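Local coordinates for protein glycoside hydrolase (Streptococcus pneumoniae serotype 4, PDB 6ORH) that probably hydrolyses alpha-L-fucosidic linkages as a family 29 glycoside hydrolase, taking part in the breakdown of host-derived carbohydrate antigens, at residues A[44-49]-A[89-94]; A[76-81]-A[169-174]; A[122-127]-A[147-152]; A[129-134]-A[140-145]. The protein carries 2 engineered substitutions. One frame throughout, in Å; residues are numbered along the deposited sequence. Where two conformers were deposited one is given.

Interaction 1: A[44-49]-A[89-94]; sequences EDPERF and TDYSVK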
# COMPACT_ATOMS: atom_id res chain seq x y z
N GLU A 44 20.27 21.31 -28.61
CA GLU A 44 19.57 20.60 -29.67
C GLU A 44 19.34 21.53 -30.86
O GLU A 44 19.06 22.72 -30.69
CB GLU A 44 18.23 20.06 -29.17
CG GLU A 44 18.38 18.92 -28.17
CD GLU A 44 18.76 19.36 -26.76
OE1 GLU A 44 18.54 20.52 -26.42
OE2 GLU A 44 19.29 18.52 -26.02
N ASP A 45 19.43 20.95 -32.06
CA ASP A 45 19.35 21.68 -33.31
C ASP A 45 17.88 21.78 -33.71
O ASP A 45 17.26 20.76 -33.98
CB ASP A 45 20.18 20.97 -34.38
CG ASP A 45 20.16 21.66 -35.73
OD1 ASP A 45 19.45 22.68 -35.87
OD2 ASP A 45 20.87 21.18 -36.63
N PRO A 46 17.29 23.00 -33.78
CA PRO A 46 15.90 23.17 -34.22
C PRO A 46 15.58 22.54 -35.57
O PRO A 46 14.42 22.22 -35.84
CB PRO A 46 15.69 24.69 -34.23
CG PRO A 46 16.68 25.20 -33.17
CD PRO A 46 17.89 24.30 -33.38
N GLU A 47 16.59 22.33 -36.42
CA GLU A 47 16.32 21.73 -37.73
C GLU A 47 15.84 20.28 -37.58
O GLU A 47 15.18 19.76 -38.49
CB GLU A 47 17.52 21.86 -38.68
CG GLU A 47 18.06 23.27 -38.79
CD GLU A 47 17.35 24.22 -39.74
OE1 GLU A 47 16.42 23.78 -40.45
OE2 GLU A 47 17.72 25.41 -39.76
N ARG A 48 16.14 19.64 -36.44
CA ARG A 48 15.74 18.25 -36.23
C ARG A 48 14.25 18.16 -35.86
O ARG A 48 13.66 17.08 -35.95
CB ARG A 48 16.61 17.59 -35.15
CG ARG A 48 18.08 17.41 -35.52
CD ARG A 48 18.40 16.04 -36.08
NE ARG A 48 18.22 14.96 -35.11
CZ ARG A 48 19.15 14.53 -34.26
NH1 ARG A 48 20.35 15.09 -34.25
NH2 ARG A 48 18.89 13.55 -33.42
N PHE A 49 13.65 19.29 -35.47
CA PHE A 49 12.24 19.29 -35.05
C PHE A 49 11.34 19.40 -36.29
O PHE A 49 11.00 20.52 -36.71
CB PHE A 49 11.97 20.40 -34.03
CG PHE A 49 10.57 20.34 -33.45
CD1 PHE A 49 10.25 19.39 -32.48
CD2 PHE A 49 9.57 21.18 -33.94
CE1 PHE A 49 8.94 19.29 -32.03
CE2 PHE A 49 8.28 21.11 -33.44
CZ PHE A 49 7.98 20.16 -32.47
N THR A 89 12.13 34.68 -27.17
CA THR A 89 13.38 34.00 -27.49
C THR A 89 13.37 33.62 -28.96
O THR A 89 12.31 33.45 -29.54
CB THR A 89 13.61 32.76 -26.62
OG1 THR A 89 14.84 32.18 -27.07
CG2 THR A 89 12.55 31.69 -26.82
N ASP A 90 14.57 33.46 -29.55
CA ASP A 90 14.65 32.89 -30.88
C ASP A 90 14.66 31.36 -30.84
O ASP A 90 14.64 30.72 -31.89
CB ASP A 90 15.91 33.36 -31.62
CG ASP A 90 15.92 34.84 -31.95
OD1 ASP A 90 14.82 35.42 -32.14
OD2 ASP A 90 17.03 35.39 -32.03
N TYR A 91 14.76 30.76 -29.65
CA TYR A 91 14.87 29.30 -29.58
C TYR A 91 13.48 28.67 -29.52
O TYR A 91 13.03 28.24 -28.46
CB TYR A 91 15.74 28.88 -28.39
CG TYR A 91 16.25 27.45 -28.41
CD1 TYR A 91 16.95 26.96 -29.51
CD2 TYR A 91 16.08 26.62 -27.32
CE1 TYR A 91 17.48 25.68 -29.50
CE2 TYR A 91 16.59 25.33 -27.31
CZ TYR A 91 17.27 24.84 -28.41
OH TYR A 91 17.79 23.59 -28.39
N SER A 92 12.82 28.64 -30.68
CA SER A 92 11.42 28.23 -30.74
C SER A 92 11.15 27.59 -32.10
O SER A 92 12.01 27.50 -32.98
CB SER A 92 10.53 29.43 -30.53
OG SER A 92 10.38 30.12 -31.78
N VAL A 93 9.91 27.13 -32.26
CA VAL A 93 9.43 26.57 -33.51
C VAL A 93 9.61 27.54 -34.68
O VAL A 93 9.58 27.07 -35.81
CB VAL A 93 7.96 26.13 -33.37
CG1 VAL A 93 7.88 24.79 -32.63
CG2 VAL A 93 7.08 27.20 -32.74
N LYS A 94 9.77 28.83 -34.40
CA LYS A 94 9.96 29.80 -35.48
C LYS A 94 11.18 29.45 -36.34
O LYS A 94 11.19 29.76 -37.54
CB LYS A 94 10.20 31.21 -34.95
CG LYS A 94 8.97 31.97 -34.46
CD LYS A 94 9.29 33.45 -34.28
CE LYS A 94 8.07 34.25 -33.86
NZ LYS A 94 8.39 35.69 -33.67
O HOH W 1 16.10 21.89 -27.21
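The ring of Tyr91 has the carbonyl oxygen of Glu44 at its edge, in plane, while Pro46 CG comes obliquely to Tyr91 CE1 at 3.8 Å. Elsewhere around this ring, His130 stacks on it and Phe81 meets it edge-to-face. With CG anti to the backbone N (chi1 -164°), the phenol reaches across to the neighbouring loop, and its OH donates to Glu44 O over 2.8 Å, tilted 22° from the carbonyl plane. The same hydroxyl accepts from a water, 2.7 Å from OH, which also donates to Glu44 OE1 at 2.9 Å. Glu44 itself is turned back into its own loop, its buried carboxylate taking hydrogen bonds from the backbone N of Thr41 and Gly42 and from Gln37 NE2. A second, apolar touch joins the Phe49 ring to Val93, CE2 to CG1 at 3.8 Å, again obliquely. Both segments are mostly loop, with short 3-10 pieces at 46-48 and from Val93 on, and are shaped by side-chain turns: Asp45 forms an Asx turn, Thr89 and Ser92 ST turns. The contact joins the loop between helices 31-35 and 56-65 to the loop after strand 70-74, in the TIM-barrel-type fucosidase domain, away from the sugar pocket.

Interaction 2: A[76-81]-A[169-174]; sequences KHHDGF and WMNGAR. Engineered in segment 169-174: Asn171 (natural residue Asp). With FUC (alpha-L-fucopyranose), chain C; GAL (beta-D-galactopyranose), chain B; FUC (alpha-L-fucopyranose), chain D.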
# COMPACT_ATOMS: atom_id res chain seq x y z
N LYS A 76 7.41 24.11 -23.12
CA LYS A 76 8.84 24.30 -23.00
C LYS A 76 9.36 23.35 -21.93
O LYS A 76 8.96 23.47 -20.76
CB LYS A 76 9.21 25.73 -22.59
CG LYS A 76 10.70 26.04 -22.73
CD LYS A 76 11.12 27.29 -21.96
CE LYS A 76 11.15 27.04 -20.46
NZ LYS A 76 11.70 28.21 -19.71
N HIS A 77 10.21 22.40 -22.32
CA HIS A 77 10.79 21.50 -21.32
C HIS A 77 12.09 22.11 -20.81
O HIS A 77 12.38 23.26 -21.11
CB HIS A 77 10.92 20.08 -21.91
CG HIS A 77 10.97 19.03 -20.85
ND1 HIS A 77 12.18 18.45 -20.47
CD2 HIS A 77 10.02 18.46 -20.09
CE1 HIS A 77 11.95 17.57 -19.52
NE2 HIS A 77 10.64 17.55 -19.26
N HIS A 78 12.88 21.34 -20.04
CA HIS A 78 14.08 21.92 -19.43
C HIS A 78 15.08 22.40 -20.48
O HIS A 78 15.87 23.30 -20.23
CB HIS A 78 14.79 20.85 -18.57
CG HIS A 78 13.94 20.15 -17.56
ND1 HIS A 78 12.95 20.79 -16.80
CD2 HIS A 78 13.98 18.87 -17.11
CE1 HIS A 78 12.41 19.91 -15.96
NE2 HIS A 78 13.02 18.72 -16.13
N ASP A 79 15.07 21.79 -21.66
CA ASP A 79 15.97 22.17 -22.75
C ASP A 79 15.71 23.60 -23.25
O ASP A 79 16.55 24.18 -23.94
CB ASP A 79 15.85 21.17 -23.89
CG ASP A 79 14.43 21.04 -24.41
OD1 ASP A 79 14.02 21.88 -25.25
OD2 ASP A 79 13.75 20.11 -23.94
N GLY A 80 14.53 24.16 -22.95
CA GLY A 80 14.28 25.58 -23.22
C GLY A 80 13.72 25.87 -24.62
O GLY A 80 13.47 27.02 -24.95
N PHE A 81 13.53 24.86 -25.45
CA PHE A 81 12.95 25.08 -26.77
C PHE A 81 11.44 25.29 -26.66
O PHE A 81 10.73 24.42 -26.13
CB PHE A 81 13.32 23.90 -27.66
CG PHE A 81 12.90 24.08 -29.10
CD1 PHE A 81 13.61 24.94 -29.94
CD2 PHE A 81 11.79 23.43 -29.60
CE1 PHE A 81 13.25 25.10 -31.27
CE2 PHE A 81 11.43 23.59 -30.94
CZ PHE A 81 12.15 24.43 -31.76
N TRP A 169 1.61 24.26 -14.95
CA TRP A 169 2.55 23.33 -14.34
C TRP A 169 3.93 23.97 -14.25
O TRP A 169 4.52 24.34 -15.28
CB TRP A 169 2.61 22.05 -15.21
CG TRP A 169 2.25 20.79 -14.47
CD1 TRP A 169 0.99 20.38 -14.13
CD2 TRP A 169 3.14 19.76 -14.02
NE1 TRP A 169 1.03 19.17 -13.48
CE2 TRP A 169 2.33 18.75 -13.44
CE3 TRP A 169 4.54 19.58 -14.06
CZ2 TRP A 169 2.86 17.58 -12.89
CZ3 TRP A 169 5.05 18.39 -13.55
CH2 TRP A 169 4.23 17.44 -12.93
N MET A 170 4.46 24.05 -13.01
CA MET A 170 5.80 24.56 -12.75
C MET A 170 6.65 23.44 -12.14
O MET A 170 6.70 23.23 -10.93
CB MET A 170 5.71 25.72 -11.75
CG MET A 170 4.87 26.85 -12.32
SD MET A 170 4.73 28.16 -11.11
CE MET A 170 3.74 29.36 -12.01
N ASN A 171 7.29 22.67 -13.02
CA ASN A 171 8.08 21.52 -12.60
C ASN A 171 9.17 21.97 -11.63
O ASN A 171 9.79 22.99 -11.87
CB ASN A 171 8.70 20.88 -13.85
CG ASN A 171 9.08 19.45 -13.59
OD1 ASN A 171 9.97 19.16 -12.79
ND2 ASN A 171 8.45 18.53 -14.28
N GLY A 172 9.42 21.18 -10.56
CA GLY A 172 10.45 21.58 -9.60
C GLY A 172 11.86 21.04 -9.94
O GLY A 172 12.81 21.39 -9.23
N ALA A 173 12.00 20.26 -11.02
CA ALA A 173 13.25 19.56 -11.33
C ALA A 173 14.31 20.52 -11.86
O ALA A 173 14.04 21.35 -12.73
CB ALA A 173 13.01 18.43 -12.31
N ARG A 174 15.56 20.37 -11.37
CA ARG A 174 16.69 21.08 -11.93
C ARG A 174 17.93 20.20 -11.81
O ARG A 174 18.10 19.51 -10.80
CB ARG A 174 16.90 22.39 -11.17
CG ARG A 174 18.07 23.21 -11.68
CD ARG A 174 18.05 24.66 -11.27
NE ARG A 174 18.20 24.78 -9.82
CZ ARG A 174 17.80 25.81 -9.09
NH1 ARG A 174 17.23 26.86 -9.67
NH2 ARG A 174 17.99 25.80 -7.77
C1 FUC C . 10.47 15.80 -13.86
C2 FUC C . 11.08 16.22 -15.18
C3 FUC C . 10.70 15.17 -16.22
C4 FUC C . 9.18 15.17 -16.43
C5 FUC C . 8.52 14.90 -15.05
C6 FUC C . 7.01 15.06 -15.10
O2 FUC C . 12.51 16.24 -15.00
O3 FUC C . 11.37 15.47 -17.46
O4 FUC C . 8.78 16.46 -16.99
O5 FUC C . 9.04 15.79 -13.99
C1 GAL B . 10.23 15.91 -9.88
C2 GAL B . 10.41 17.25 -9.14
C3 GAL B . 9.07 17.75 -8.57
C4 GAL B . 7.93 17.62 -9.58
C5 GAL B . 7.93 16.18 -10.12
C6 GAL B . 6.83 15.90 -11.12
O2 GAL B . 11.32 17.07 -8.05
O3 GAL B . 9.21 19.12 -8.10
O4 GAL B . 8.09 18.55 -10.69
O5 GAL B . 9.17 16.00 -10.84
O6 GAL B . 6.79 14.47 -11.38
C1 FUC D . 12.22 18.16 -7.86
C2 FUC D . 12.57 18.17 -6.35
C3 FUC D . 13.46 16.95 -6.05
C4 FUC D . 14.71 16.94 -6.89
C5 FUC D . 14.27 16.93 -8.35
C6 FUC D . 15.43 16.98 -9.35
O2 FUC D . 11.37 18.14 -5.63
O3 FUC D . 13.85 16.88 -4.66
O4 FUC D . 15.51 18.12 -6.65
O5 FUC D . 13.45 18.08 -8.55
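His78 reaches from the 76-81 loop toward Ala173 and Asn171, and its path explains how the two segments share a sugar. Its CB points at the other segment, and CG, anti to the carbonyl carbon (chi1 -52°), carries the imidazole toward Asn171 and Ala173. On one face of the ring lies His77 CE1, offset toward the rim. ND1 is hydrogen-bonded to Ser125 OG, which helps fix the rotation of the ring. CE1 comes within 4.1 Å of Asn171 OD1, a contact at the ring edge without a hydrogen bond, and NE2 lies 3.8 Å from Ala173 CB. The tip, NE2, makes a nearly straight hydrogen bond (170°) to fucose O2 (chain C), that oxygen lying in the ring plane, 2.8 Å from His78 NE2. His77 NE2 adds a bond to O4 of this fucose at 3.1 Å and a weak one to O3.

The 169-174 segment contributes Asn171, an engineered residue that replaces the natural Asp. Its ND2 donates almost linearly (177°) to fucose O5 at 2.8 Å, while OD1 accepts from Ala173 N on a lone pair, closing an Asx turn, and weakly from galactose O4. Gly172 N also donates to that O4, 3.0 Å away. Together the loops following strands 70-74 and 167-169 form part of the glycan pocket at the carboxy-terminal end of a TIM-barrel-type sheet.

Interaction 3: A[122-127]-A[147-152]; sequences VYLSPW and LAQLKE. With FUC (alpha-L-fucopyranose), chain C.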
# COMPACT_ATOMS: atom_id res chain seq x y z
N VAL A 122 -0.94 23.94 -19.11
CA VAL A 122 0.28 24.30 -19.81
C VAL A 122 1.46 24.12 -18.87
O VAL A 122 1.42 24.56 -17.71
CB VAL A 122 0.22 25.74 -20.38
CG1 VAL A 122 0.01 26.79 -19.29
CG2 VAL A 122 1.53 26.03 -21.13
N TYR A 123 2.49 23.45 -19.38
CA TYR A 123 3.72 23.16 -18.63
C TYR A 123 4.82 24.01 -19.25
O TYR A 123 5.13 23.87 -20.44
CB TYR A 123 4.00 21.65 -18.70
CG TYR A 123 5.34 21.10 -18.23
CD1 TYR A 123 6.55 21.56 -18.76
CD2 TYR A 123 5.36 19.97 -17.43
CE1 TYR A 123 7.75 21.01 -18.34
CE2 TYR A 123 6.55 19.38 -17.04
CZ TYR A 123 7.75 19.90 -17.50
OH TYR A 123 8.95 19.31 -17.18
N LEU A 124 5.39 24.90 -18.43
CA LEU A 124 6.45 25.80 -18.86
C LEU A 124 7.60 25.64 -17.87
O LEU A 124 7.48 26.07 -16.72
CB LEU A 124 5.90 27.24 -18.82
CG LEU A 124 6.80 28.35 -19.36
CD1 LEU A 124 6.90 28.29 -20.88
CD2 LEU A 124 6.19 29.71 -18.95
N SER A 125 8.68 24.99 -18.30
CA SER A 125 9.71 24.62 -17.33
C SER A 125 10.36 25.82 -16.63
O SER A 125 10.96 26.67 -17.30
CB SER A 125 10.75 23.74 -17.98
OG SER A 125 11.79 23.41 -17.04
N PRO A 126 10.38 25.91 -15.28
CA PRO A 126 11.18 26.95 -14.61
C PRO A 126 12.68 26.79 -14.93
O PRO A 126 13.31 27.78 -15.31
CB PRO A 126 10.84 26.75 -13.13
CG PRO A 126 9.44 26.18 -13.20
CD PRO A 126 9.54 25.15 -14.32
N TRP A 127 13.24 25.59 -14.73
CA TRP A 127 14.63 25.38 -15.16
C TRP A 127 14.72 25.52 -16.68
O TRP A 127 13.98 24.85 -17.42
CB TRP A 127 15.12 24.00 -14.68
CG TRP A 127 16.50 23.64 -15.16
CD1 TRP A 127 17.54 24.48 -15.41
CD2 TRP A 127 16.95 22.31 -15.49
NE1 TRP A 127 18.62 23.75 -15.88
CE2 TRP A 127 18.29 22.42 -15.92
CE3 TRP A 127 16.37 21.04 -15.39
CZ2 TRP A 127 19.03 21.30 -16.29
CZ3 TRP A 127 17.09 19.93 -15.77
CH2 TRP A 127 18.42 20.06 -16.20
N LEU A 147 7.77 35.24 -16.85
CA LEU A 147 6.51 35.94 -16.61
C LEU A 147 5.93 36.43 -17.94
O LEU A 147 4.72 36.32 -18.18
CB LEU A 147 6.74 37.10 -15.64
CG LEU A 147 5.48 37.93 -15.32
CD1 LEU A 147 4.39 37.06 -14.71
CD2 LEU A 147 5.82 39.09 -14.39
N ALA A 148 6.77 36.98 -18.81
CA ALA A 148 6.30 37.41 -20.12
C ALA A 148 5.71 36.24 -20.91
O ALA A 148 4.75 36.44 -21.65
CB ALA A 148 7.39 38.08 -20.91
N GLN A 149 6.27 35.04 -20.76
CA GLN A 149 5.71 33.90 -21.48
C GLN A 149 4.38 33.49 -20.85
O GLN A 149 3.45 33.15 -21.59
CB GLN A 149 6.76 32.79 -21.62
CG GLN A 149 7.86 33.23 -22.57
CD GLN A 149 8.78 32.09 -22.89
OE1 GLN A 149 9.06 31.23 -22.04
NE2 GLN A 149 9.28 32.11 -24.11
N LEU A 150 4.30 33.49 -19.51
CA LEU A 150 3.01 33.25 -18.87
C LEU A 150 1.95 34.19 -19.48
O LEU A 150 0.84 33.74 -19.77
CB LEU A 150 3.08 33.47 -17.35
CG LEU A 150 3.83 32.41 -16.53
CD1 LEU A 150 3.82 32.79 -15.06
CD2 LEU A 150 3.18 31.04 -16.72
N LYS A 151 2.30 35.49 -19.64
CA LYS A 151 1.34 36.46 -20.15
C LYS A 151 0.96 36.13 -21.59
O LYS A 151 -0.22 36.17 -21.96
CB LYS A 151 1.96 37.86 -20.06
CG LYS A 151 2.00 38.36 -18.61
CD LYS A 151 2.70 39.71 -18.47
CE LYS A 151 2.68 40.22 -17.05
NZ LYS A 151 3.36 41.53 -16.98
N GLU A 152 1.95 35.78 -22.42
CA GLU A 152 1.68 35.41 -23.81
C GLU A 152 0.71 34.24 -23.89
O GLU A 152 -0.17 34.20 -24.76
CB GLU A 152 2.93 34.88 -24.50
CG GLU A 152 3.81 35.97 -25.01
CD GLU A 152 5.00 35.46 -25.82
OE1 GLU A 152 5.62 34.44 -25.42
OE2 GLU A 152 5.27 36.07 -26.87
C1 FUC C . 10.47 15.80 -13.86
C2 FUC C . 11.08 16.22 -15.18
C3 FUC C . 10.70 15.17 -16.22
C4 FUC C . 9.18 15.17 -16.43
C5 FUC C . 8.52 14.90 -15.05
C6 FUC C . 7.01 15.06 -15.10
O2 FUC C . 12.51 16.24 -15.00
O3 FUC C . 11.37 15.47 -17.46
O4 FUC C . 8.78 16.46 -16.99
O5 FUC C . 9.04 15.79 -13.99
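Between segments 122-127 and 147-152 the nearest CA atoms are those of Leu124 and Leu150, 8.2 Å apart, a spacing bridged by side chains alone. Leu124 provides the strand's side of the contact. Its CB points at the helix, and CG is anti to the backbone N (chi1 -175°), which brings both methyl groups against successive helix residues. Leu124 CD2 lies 4.0 Å from Leu150 CD2, the two leucines meeting obliquely through their branch ends, and Leu124 CD2 is 4.1 Å from Gln149 CB. The other methyl, Leu124 CD1, rests 3.8 Å from Gln149 OE1. Gln149 runs extended beyond CG, crossing Leu124 at about a right angle, and its NE2 is hydrogen-bonded to Thr86 OG1, so the amide has a polar partner although its oxygen faces a methyl group. Leu150 also packs on Trp188 of helix 185-196, extending the apolar layer to the next helix.

The neighbouring strand residue, Tyr123, serves the sugar instead: its OH donates to O4 of the chain C fucose over 2.9 Å. At the end of the strand, Ser125 OG donates to Trp127 O in the carbonyl plane, on a lone pair, and so helps shape the start of the loop. Alternate strand residues thus face the barrel interior, here the sugar, and the helix layer, as in a TIM-barrel-type beta-alpha unit.

Interaction 4: A[129-134]-A[140-145]; sequences AHSPLY and ADYNAY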
# COMPACT_ATOMS: atom_id res chain seq x y z
N ALA A 129 17.68 25.34 -19.56
CA ALA A 129 19.06 25.00 -19.87
C ALA A 129 19.58 25.75 -21.10
O ALA A 129 20.78 25.72 -21.36
CB ALA A 129 19.20 23.51 -20.04
N HIS A 130 18.69 26.42 -21.85
CA HIS A 130 19.07 27.20 -23.03
C HIS A 130 19.33 28.67 -22.70
O HIS A 130 20.34 29.25 -23.12
CB HIS A 130 18.01 27.12 -24.14
CG HIS A 130 18.45 27.89 -25.35
ND1 HIS A 130 18.15 29.23 -25.55
CD2 HIS A 130 19.21 27.51 -26.40
CE1 HIS A 130 18.71 29.64 -26.68
NE2 HIS A 130 19.35 28.61 -27.22
N SER A 131 18.41 29.30 -21.99
CA SER A 131 18.34 30.75 -21.89
C SER A 131 19.62 31.32 -21.31
O SER A 131 20.05 30.92 -20.22
CB SER A 131 17.22 31.14 -20.98
OG SER A 131 17.24 32.55 -20.84
N PRO A 132 20.23 32.32 -21.99
CA PRO A 132 21.38 33.03 -21.41
C PRO A 132 21.07 33.79 -20.12
O PRO A 132 21.96 34.25 -19.42
CB PRO A 132 21.86 33.99 -22.52
CG PRO A 132 20.80 33.95 -23.61
CD PRO A 132 19.92 32.74 -23.36
N LEU A 133 19.77 33.95 -19.80
CA LEU A 133 19.34 34.70 -18.63
C LEU A 133 19.27 33.79 -17.41
O LEU A 133 19.07 34.28 -16.30
CB LEU A 133 17.95 35.30 -18.92
CG LEU A 133 17.83 36.17 -20.17
CD1 LEU A 133 16.39 36.65 -20.32
CD2 LEU A 133 18.77 37.36 -20.07
N TYR A 134 19.38 32.47 -17.63
CA TYR A 134 19.26 31.51 -16.54
C TYR A 134 20.56 31.45 -15.73
O TYR A 134 21.37 30.54 -15.88
CB TYR A 134 18.76 30.13 -17.00
CG TYR A 134 18.21 29.33 -15.84
CD1 TYR A 134 19.03 28.50 -15.07
CD2 TYR A 134 16.87 29.42 -15.49
CE1 TYR A 134 18.54 27.75 -14.00
CE2 TYR A 134 16.37 28.71 -14.42
CZ TYR A 134 17.19 27.87 -13.68
OH TYR A 134 16.70 27.19 -12.61
N ALA A 140 16.71 38.31 -12.19
CA ALA A 140 15.57 39.19 -12.41
C ALA A 140 15.14 39.16 -13.87
O ALA A 140 13.94 39.17 -14.18
CB ALA A 140 15.85 40.59 -11.89
N ASP A 141 16.12 39.12 -14.79
CA ASP A 141 15.81 39.08 -16.21
C ASP A 141 15.17 37.73 -16.57
O ASP A 141 14.25 37.69 -17.38
CB ASP A 141 17.02 39.38 -17.10
CG ASP A 141 17.35 40.87 -17.23
OD1 ASP A 141 16.51 41.69 -16.87
OD2 ASP A 141 18.44 41.19 -17.75
N TYR A 142 15.64 36.64 -15.95
CA TYR A 142 15.07 35.34 -16.29
C TYR A 142 13.61 35.30 -15.82
O TYR A 142 12.73 34.83 -16.57
CB TYR A 142 15.81 34.14 -15.68
CG TYR A 142 15.11 32.85 -16.05
CD1 TYR A 142 15.12 32.37 -17.35
CD2 TYR A 142 14.27 32.21 -15.14
CE1 TYR A 142 14.38 31.26 -17.74
CE2 TYR A 142 13.54 31.08 -15.50
CZ TYR A 142 13.57 30.62 -16.81
OH TYR A 142 12.84 29.51 -17.18
N ASN A 143 13.39 35.80 -14.60
CA ASN A 143 12.02 35.85 -14.08
C ASN A 143 11.11 36.66 -15.00
O ASN A 143 9.94 36.29 -15.19
CB ASN A 143 11.97 36.39 -12.65
CG ASN A 143 12.28 35.27 -11.68
OD1 ASN A 143 11.45 34.39 -11.48
ND2 ASN A 143 13.46 35.32 -11.08
N ALA A 144 11.60 37.79 -15.55
CA ALA A 144 10.79 38.59 -16.46
C ALA A 144 10.48 37.84 -17.76
O ALA A 144 9.40 37.99 -18.32
CB ALA A 144 11.44 39.94 -16.71
N TYR A 145 11.44 37.03 -18.24
CA TYR A 145 11.26 36.19 -19.42
C TYR A 145 10.14 35.18 -19.15
O TYR A 145 9.19 35.05 -19.95
CB TYR A 145 12.58 35.48 -19.75
CG TYR A 145 12.51 34.38 -20.77
CD1 TYR A 145 12.17 34.66 -22.09
CD2 TYR A 145 12.73 33.04 -20.45
CE1 TYR A 145 12.12 33.67 -23.05
CE2 TYR A 145 12.68 32.04 -21.41
CZ TYR A 145 12.34 32.35 -22.71
OH TYR A 145 12.25 31.40 -23.69
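Leu133 is the main bump in this beta-alpha loop of the TIM-barrel-type domain, where the chain leaving strand 119-124 turns back onto the beginning of helix 139-154. A type I turn from Ser131 to Tyr134 presents the leucine, whose CA lies 4.9 Å from that of Tyr142. Its branched end settles into the hollow between Asp141 and Tyr145, one helical turn apart: CD1 lies 3.8 Å from Asp141 O and 4.0 Å from Tyr145 CB, while CD2 leans on Asp141 CB. Beneath it, the leucine's own CB packs along the helix backbone at Tyr142. The fit is close there, as Leu133 O lies 3.3 Å from Tyr142 CB.

Ser131 adds a smaller ridge, its OG at the edge of the Tyr142 ring. That oxygen already accepts from Leu133 N, forming an ST turn that stiffens the bend on which the leucine is displayed.

The second fit is aromatic. Tyr134, with CG anti to the backbone N (chi1 -161°), drives an edge into the face of Tyr142 in a T-shaped stack, planes 82° apart and centroids separated by 4.9 Å. The far end of Tyr134 is held elsewhere, its OH hydrogen-bonded to Tyr183 and Arg174. The point of the wedge is a single ring carbon: Tyr134 CD2 stands 3.6 Å above the Tyr142 plane, directly over the ring centre.

In the fold
Three of the contacts, interactions 1, 2 and 3, are buried, while interaction 4 is only partly buried. Interactions 3 and 4 share helix 139-154, one using its inward side against a barrel strand, the other its first turns against the preceding loop. Interactions 2 and 3 lie closest, their centres about 9 Å apart, and both touch the chain C fucose. Chemistry follows position: polar groups converge on sugar in interaction 2, leucines and the side of a glutamine fill the layer behind the strand in interaction 3, and interaction 4 combines a leucine packed on the helix with a T-shaped tyrosine pair. Interaction 1, farthest from the chain's centre, mixes a phenol hydrogen bond with apolar packing, and Tyr91 links it to interaction 4 by stacking with His130.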